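Local coordinates for Bak protein (Grouper iridovirus, PDB 5VMN) that inhibits apoptosis of the infected host cell as a viral Bcl-2 protein that exclusively sequesters Bim, at residues L66-I71 with S108-S113. Numbering follows the deposited sequence.
Sequences LNWGRI and SNWIAS. With EDO (1,2-ethanediol), chain K; NO3 (nitrate ion), chain D.
Leu-66 and Trp-110 have the closest CA atoms of the two segments, 7.8 Å apart, where the turn leading into helix 68-84 passes helix 105-113. In this all-helical Bcl-2 fold Trp-110 reaches from its helix to this turn and the first turn of helix 68-84, its CG anti to the backbone N (chi1 -175°). Branched Leu-66 spreads over one indole face: CB lies above the five-membered ring, 3.9 Å from its centroid in a CH-pi contact, while CD2 sits 3.6 Å from Trp-110 CD2. The far edge of the same indole points at the face of Trp-68, an edge-to-face pair with planes at 67°, in which Trp-110 CZ3 stands 3.7 Å from Trp-68 CE2. Trp-68 NE1 also donates to Asn-114 O. Beta-branched, apolar isoleucines suit the gaps: Ile-71 CD1 comes obliquely to Trp-110 CZ3 (3.6 Å), whereas Ile-111 CG2 lies at the Trp-68 ring edge, 3.8 Å from Trp-68 CH2; both also touch Trp-117 of helix 116-122. Asn-67 suits the N-cap because its short amide can turn back on the helix: OD1 accepts from Arg-70 N at 2.9 Å. Its ND2 binds a nitrate, and 1,2-ethanediol, like the nitrate probably from the crystallisation liquor, accepts through O2 from Trp-68 N at 3.0 Å.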
ATOM      1  N   LEU A  66     -11.122   8.776   2.875  1.00 29.96           N
ATOM      2  CA  LEU A  66     -10.195   7.659   2.902  1.00 28.07           C
ATOM      3  C   LEU A  66     -10.832   6.564   3.739  1.00 29.81           C
ATOM      4  O   LEU A  66     -11.592   6.846   4.669  1.00 28.66           O
ATOM      5  CB  LEU A  66      -8.835   8.065   3.481  1.00 28.44           C
ATOM      6  CG  LEU A  66      -7.716   7.020   3.470  1.00 24.68           C
ATOM      7  CD1 LEU A  66      -7.529   6.432   2.095  1.00 26.16           C
ATOM      8  CD2 LEU A  66      -6.426   7.672   3.985  1.00 26.14           C
ATOM      9  N   ASN A  67     -10.526   5.319   3.401  1.00 25.12           N
ATOM     10  CA  ASN A  67     -10.953   4.195   4.228  1.00 24.41           C
ATOM     11  C   ASN A  67      -9.993   3.052   3.967  1.00 25.00           C
ATOM     12  O   ASN A  67      -9.147   3.121   3.075  1.00 23.14           O
ATOM     13  CB  ASN A  67     -12.416   3.816   3.957  1.00 30.31           C
ATOM     14  CG  ASN A  67     -12.670   3.407   2.498  1.00 29.19           C
ATOM     15  OD1 ASN A  67     -12.029   2.498   1.990  1.00 28.31           O
ATOM     16  ND2 ASN A  67     -13.639   4.044   1.857  1.00 30.51           N
ATOM     17  N   TRP A  68     -10.082   2.010   4.796  1.00 23.55           N
ATOM     18  CA  TRP A  68      -9.071   0.963   4.702  1.00 23.37           C
ATOM     19  C   TRP A  68      -9.177   0.193   3.393  1.00 22.60           C
ATOM     20  O   TRP A  68      -8.169  -0.297   2.880  1.00 23.85           O
ATOM     21  CB  TRP A  68      -9.172  -0.006   5.891  1.00 25.28           C
ATOM     22  CG  TRP A  68      -8.656   0.596   7.180  1.00 26.78           C
ATOM     23  CD1 TRP A  68      -9.364   0.895   8.321  1.00 33.54           C
ATOM     24  CD2 TRP A  68      -7.307   0.988   7.439  1.00 23.83           C
ATOM     25  NE1 TRP A  68      -8.518   1.442   9.262  1.00 31.62           N
ATOM     26  CE2 TRP A  68      -7.253   1.487   8.755  1.00 30.23           C
ATOM     27  CE3 TRP A  68      -6.135   0.931   6.698  1.00 26.03           C
ATOM     28  CZ2 TRP A  68      -6.081   1.964   9.318  1.00 31.39           C
ATOM     29  CZ3 TRP A  68      -4.968   1.386   7.272  1.00 32.33           C
ATOM     30  CH2 TRP A  68      -4.954   1.894   8.574  1.00 33.19           C
ATOM     31  N   GLY A  69     -10.377   0.067   2.834  1.00 25.41           N
ATOM     32  CA  GLY A  69     -10.500  -0.589   1.547  1.00 24.58           C
ATOM     33  C   GLY A  69      -9.736   0.140   0.452  1.00 23.02           C
ATOM     34  O   GLY A  69      -9.050  -0.480  -0.371  1.00 22.78           O
ATOM     35  N   ARG A  70      -9.830   1.460   0.431  1.00 22.76           N
ATOM     36  CA  ARG A  70      -9.056   2.228  -0.541  1.00 21.27           C
ATOM     37  C   ARG A  70      -7.560   2.042  -0.330  1.00 21.10           C
ATOM     38  O   ARG A  70      -6.796   1.952  -1.302  1.00 20.84           O
ATOM     39  CB  ARG A  70      -9.422   3.701  -0.444  1.00 22.42           C
ATOM     40  CG  ARG A  70     -10.819   4.000  -0.884  1.00 25.84           C
ATOM     41  CD  ARG A  70     -11.025   5.476  -0.975  1.00 27.34           C
ATOM     42  NE  ARG A  70     -12.410   5.837  -1.212  1.00 28.15           N
ATOM     43  CZ  ARG A  70     -12.819   7.081  -1.432  1.00 30.97           C
ATOM     44  NH1 ARG A  70     -11.940   8.068  -1.475  1.00 31.62           N
ATOM     45  NH2 ARG A  70     -14.104   7.340  -1.589  1.00 32.68           N
ATOM     46  N   ILE A  71      -7.115   1.969   0.928  1.00 21.58           N
ATOM     47  CA  ILE A  71      -5.703   1.734   1.185  1.00 18.86           C
ATOM     48  C   ILE A  71      -5.292   0.367   0.640  1.00 21.41           C
ATOM     49  O   ILE A  71      -4.225   0.221   0.031  1.00 20.57           O
ATOM     50  CB  ILE A  71      -5.413   1.876   2.693  1.00 21.57           C
ATOM     51  CG1 ILE A  71      -5.437   3.364   3.038  1.00 25.10           C
ATOM     52  CG2 ILE A  71      -4.097   1.227   3.056  1.00 23.76           C
ATOM     53  CD1 ILE A  71      -5.322   3.684   4.522  1.00 31.58           C
ATOM     54  N   SER A 108      -1.011   9.976   7.145  1.00 34.95           N
ATOM     55  CA  SER A 108      -0.483   9.495   8.415  1.00 32.76           C
ATOM     56  C   SER A 108      -1.464   9.764   9.555  1.00 35.71           C
ATOM     57  O   SER A 108      -1.706   8.901  10.403  1.00 34.91           O
ATOM     58  CB  SER A 108       0.857  10.188   8.685  1.00 39.72           C
ATOM     59  OG  SER A 108       1.463   9.672   9.842  1.00 54.63           O
ATOM     60  N   ASN A 109      -2.010  10.979   9.599  1.00 37.79           N
ATOM     61  CA  ASN A 109      -2.977  11.347  10.627  1.00 36.06           C
ATOM     62  C   ASN A 109      -4.247  10.512  10.519  1.00 34.48           C
ATOM     63  O   ASN A 109      -4.858  10.166  11.540  1.00 36.50           O
ATOM     64  CB  ASN A 109      -3.326  12.832  10.515  1.00 40.54           C
ATOM     65  CG  ASN A 109      -2.206  13.738  10.983  1.00 51.56           C
ATOM     66  OD1 ASN A 109      -1.227  13.285  11.581  1.00 52.01           O
ATOM     67  ND2 ASN A 109      -2.354  15.034  10.725  1.00 51.51           N
ATOM     68  N   TRP A 110      -4.677  10.204   9.292  1.00 32.73           N
ATOM     69  CA  TRP A 110      -5.875   9.390   9.115  1.00 31.08           C
ATOM     70  C   TRP A 110      -5.639   7.987   9.665  1.00 31.11           C
ATOM     71  O   TRP A 110      -6.471   7.447  10.407  1.00 32.19           O
ATOM     72  CB  TRP A 110      -6.296   9.353   7.621  1.00 33.78           C
ATOM     73  CG  TRP A 110      -7.607   8.611   7.438  1.00 31.11           C
ATOM     74  CD1 TRP A 110      -8.867   9.144   7.405  1.00 30.74           C
ATOM     75  CD2 TRP A 110      -7.770   7.202   7.337  1.00 27.43           C
ATOM     76  NE1 TRP A 110      -9.803   8.149   7.283  1.00 30.69           N
ATOM     77  CE2 TRP A 110      -9.154   6.946   7.250  1.00 27.80           C
ATOM     78  CE3 TRP A 110      -6.886   6.125   7.332  1.00 26.80           C
ATOM     79  CZ2 TRP A 110      -9.661   5.670   7.175  1.00 28.71           C
ATOM     80  CZ3 TRP A 110      -7.398   4.866   7.233  1.00 25.92           C
ATOM     81  CH2 TRP A 110      -8.772   4.649   7.154  1.00 25.41           C
ATOM     82  N   ILE A 111      -4.498   7.385   9.332  1.00 30.02           N
ATOM     83  CA  ILE A 111      -4.209   6.046   9.824  1.00 29.50           C
ATOM     84  C   ILE A 111      -4.214   6.039  11.345  1.00 30.90           C
ATOM     85  O   ILE A 111      -4.784   5.143  11.980  1.00 31.06           O
ATOM     86  CB  ILE A 111      -2.870   5.550   9.250  1.00 27.12           C
ATOM     87  CG1 ILE A 111      -3.033   5.248   7.742  1.00 29.75           C
ATOM     88  CG2 ILE A 111      -2.389   4.319   9.990  1.00 31.66           C
ATOM     89  CD1 ILE A 111      -1.713   4.955   7.043  1.00 36.08           C
ATOM     90  N   ALA A 112      -3.587   7.040  11.952  1.00 32.95           N
ATOM     91  CA  ALA A 112      -3.495   7.065  13.413  1.00 35.06           C
ATOM     92  C   ALA A 112      -4.843   7.315  14.075  1.00 39.54           C
ATOM     93  O   ALA A 112      -5.050   6.907  15.224  1.00 43.92           O
ATOM     94  CB  ALA A 112      -2.498   8.133  13.839  1.00 35.96           C
ATOM     95  N   SER A 113      -5.754   8.003  13.401  1.00 34.07           N
ATOM     96  CA  SER A 113      -7.056   8.287  13.990  1.00 40.72           C
ATOM     97  C   SER A 113      -8.100   7.250  13.612  1.00 36.55           C
ATOM     98  O   SER A 113      -9.239   7.348  14.065  1.00 36.60           O
ATOM     99  CB  SER A 113      -7.534   9.691  13.570  1.00 39.26           C
ATOM    100  OG  SER A 113      -7.895   9.713  12.213  1.00 50.48           O
TER
HETATM  101  C1  EDO K 210     -13.455   0.609   5.940  1.00 56.49           C
HETATM  102  O1  EDO K 210     -12.883   0.394   4.617  1.00 47.70           O
HETATM  103  C2  EDO K 210     -12.491   1.172   6.994  1.00 50.73           C
HETATM  104  O2  EDO K 210     -12.171   2.592   6.912  1.00 39.41           O
HETATM  105  N   NO3 D 203     -15.466   6.964   2.831  1.00 54.45           N
HETATM  106  O1  NO3 D 203     -16.029   8.072   3.082  1.00 56.52           O
HETATM  107  O2  NO3 D 203     -15.707   6.354   1.752  1.00 56.27           O
HETATM  108  O3  NO3 D 203     -14.667   6.464   3.673  1.00 48.37           O